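Local coordinates for protein HIRA (Homo sapiens, PDB 5YJE), which cooperates with the chaperone ASF1A to promote replication-independent chromatin assembly and is needed for periodic repression of histone gene transcription during the cell cycle, at residues Y144-T149 / S183-T188. Residues are numbered along the deposited sequence; the frame is centred on the assembly and turned at random.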
loop_
_atom_site.group_PDB
_atom_site.type_symbol
_atom_site.label_atom_id
_atom_site.label_comp_id
_atom_site.label_asym_id
_atom_site.label_seq_id
_atom_site.Cartn_x
_atom_site.Cartn_y
_atom_site.Cartn_z
ATOM N N TYR B 144 -10.375 -9.076 12.820
ATOM C CA TYR B 144 -10.640 -8.519 11.503
ATOM C C TYR B 144 -12.071 -8.003 11.442
ATOM O O TYR B 144 -13.019 -8.717 11.798
ATOM C CB TYR B 144 -10.383 -9.561 10.411
ATOM C CG TYR B 144 -8.918 -9.964 10.279
ATOM C CD1 TYR B 144 -8.000 -9.138 9.636
ATOM C CD2 TYR B 144 -8.459 -11.175 10.798
ATOM C CE1 TYR B 144 -6.642 -9.520 9.509
ATOM C CE2 TYR B 144 -7.109 -11.552 10.689
ATOM C CZ TYR B 144 -6.212 -10.726 10.041
ATOM O OH TYR B 144 -4.893 -11.119 9.927
ATOM N N VAL B 145 -12.218 -6.755 11.011
ATOM C CA VAL B 145 -13.508 -6.110 10.842
ATOM C C VAL B 145 -13.669 -5.796 9.370
ATOM O O VAL B 145 -12.777 -5.200 8.757
ATOM C CB VAL B 145 -13.635 -4.828 11.694
ATOM C CG1 VAL B 145 -14.974 -4.131 11.412
ATOM C CG2 VAL B 145 -13.515 -5.171 13.177
ATOM N N MET B 146 -14.797 -6.203 8.809
ATOM C CA MET B 146 -15.106 -6.007 7.403
ATOM C C MET B 146 -16.376 -5.173 7.293
ATOM O O MET B 146 -17.389 -5.495 7.910
ATOM C CB MET B 146 -15.268 -7.352 6.688
ATOM C CG MET B 146 -15.631 -7.217 5.220
ATOM S SD MET B 146 -15.619 -8.770 4.272
ATOM C CE MET B 146 -16.982 -9.700 4.901
ATOM N N ALA B 147 -16.318 -4.103 6.514
ATOM C CA ALA B 147 -17.476 -3.273 6.236
ATOM C C ALA B 147 -17.774 -3.298 4.738
ATOM O O ALA B 147 -16.884 -3.035 3.917
ATOM C CB ALA B 147 -17.238 -1.840 6.720
ATOM N N LEU B 148 -19.018 -3.629 4.393
ATOM C CA LEU B 148 -19.544 -3.520 3.032
ATOM C C LEU B 148 -20.508 -2.338 2.989
ATOM O O LEU B 148 -21.493 -2.316 3.736
ATOM C CB LEU B 148 -20.272 -4.804 2.611
ATOM C CG LEU B 148 -19.591 -5.915 1.795
ATOM C CD1 LEU B 148 -18.615 -6.738 2.613
ATOM C CD2 LEU B 148 -20.641 -6.832 1.217
ATOM N N THR B 149 -20.244 -1.378 2.112
ATOM C CA THR B 149 -20.984 -0.127 2.099
ATOM C C THR B 149 -22.040 -0.100 0.993
ATOM O O THR B 149 -22.053 -0.919 0.069
ATOM C CB THR B 149 -20.034 1.070 1.950
ATOM O OG1 THR B 149 -19.375 1.017 0.675
ATOM C CG2 THR B 149 -18.997 1.086 3.064
ATOM N N SER B 183 -24.422 -15.368 -2.559
ATOM C CA SER B 183 -25.068 -16.395 -1.746
ATOM C C SER B 183 -24.426 -16.478 -0.377
ATOM O O SER B 183 -25.123 -16.577 0.640
ATOM C CB SER B 183 -24.980 -17.767 -2.434
ATOM O OG SER B 183 -25.129 -17.654 -3.843
ATOM N N GLN B 184 -23.093 -16.475 -0.327
ATOM C CA GLN B 184 -22.411 -16.519 0.962
ATOM C C GLN B 184 -21.225 -15.568 0.959
ATOM O O GLN B 184 -20.610 -15.310 -0.083
ATOM C CB GLN B 184 -21.930 -17.935 1.333
ATOM C CG GLN B 184 -23.049 -18.889 1.770
ATOM C CD GLN B 184 -23.566 -19.767 0.632
ATOM O OE1 GLN B 184 -22.809 -20.159 -0.262
ATOM N NE2 GLN B 184 -24.856 -20.085 0.669
ATOM N N ILE B 185 -20.912 -15.067 2.151
ATOM C CA ILE B 185 -19.805 -14.158 2.393
ATOM C C ILE B 185 -19.009 -14.701 3.566
ATOM O O ILE B 185 -19.551 -14.853 4.665
ATOM C CB ILE B 185 -20.282 -12.733 2.696
ATOM C CG1 ILE B 185 -20.850 -12.080 1.433
ATOM C CG2 ILE B 185 -19.124 -11.905 3.239
ATOM C CD1 ILE B 185 -21.246 -10.623 1.612
ATOM N N LEU B 186 -17.732 -14.996 3.340
ATOM C CA LEU B 186 -16.837 -15.389 4.415
ATOM C C LEU B 186 -15.786 -14.314 4.665
ATOM O O LEU B 186 -15.292 -13.659 3.739
ATOM C CB LEU B 186 -16.083 -16.687 4.109
ATOM C CG LEU B 186 -16.693 -17.977 3.603
ATOM C CD1 LEU B 186 -15.550 -18.979 3.414
ATOM C CD2 LEU B 186 -17.723 -18.513 4.587
ATOM N N LEU B 187 -15.409 -14.185 5.922
ATOM C CA LEU B 187 -14.206 -13.468 6.305
ATOM C C LEU B 187 -13.327 -14.456 7.060
ATOM O O LEU B 187 -13.634 -14.815 8.207
ATOM C CB LEU B 187 -14.547 -12.248 7.156
ATOM C CG LEU B 187 -13.337 -11.419 7.564
ATOM C CD1 LEU B 187 -12.570 -10.919 6.315
ATOM C CD2 LEU B 187 -13.809 -10.275 8.477
ATOM N N THR B 188 -12.243 -14.899 6.425
ATOM C CA THR B 188 -11.437 -15.966 7.002
ATOM C C THR B 188 -10.625 -15.455 8.193
ATOM O O THR B 188 -10.523 -14.249 8.458
ATOM C CB THR B 188 -10.519 -16.572 5.951
ATOM O OG1 THR B 188 -9.384 -15.715 5.736
ATOM C CG2 THR B 188 -11.285 -16.777 4.651
#
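Met146 and Leu187 interleave between two successive four-stranded antiparallel sheets, a face-to-face packing consistent with neighbouring blades of a beta-propeller-like domain, in this C-terminal part of HIRA. Strand 144-149 is the second of its sheet and strand 184-187 is the first, an edge strand, of the next; their axes come within 9.3 Å and run at 146° to each other. Such a spacing is bridged by side chains, and the strand alternation supplies them: Tyr144, Met146 and Leu148 point their CB atoms across from one strand, Ile185 and Leu187 from the other, while Val145 and Leu186 turn away.

The two central side chains lie alongside each other, pointing opposite ways. Met146 is extended as far as SD, and only its last torsion bends (chi3 69°), carrying the methyl CE to within 3.5 Å of the branch methyl CG2 of Ile185. Met146 CE also lies 4.2 Å from Leu187 CB, so it touches both Ile185 and Leu187, the two residues of strand 184-187 whose CB atoms point this way. In Leu187, CG stands anti to the backbone N (chi1 -178°), and the CD2 methyl it carries lies 3.7 Å from CB of Met146. Leu187 CD2 also lies against the base of Tyr144, 4.0 Å from Tyr144 CB and 3.8 Å from Tyr144 O.

Around this apolar layer, Met146 is further packed by Leu154 and Val156 of strand 153-158 and by Pro193 of strand 193-196, and Leu187 O accepts a hydrogen bond from Thr141 OG1. Beyond Ile185, Ser183 and Gln184 both face Asn196 in a classic beta bulge. Ile185 has its two branches divided between two partners: CG2 goes to the methionine methyl, whereas Ile185 CD1 meets Leu148 tip to tip, 3.9 Å from Leu148 CD2.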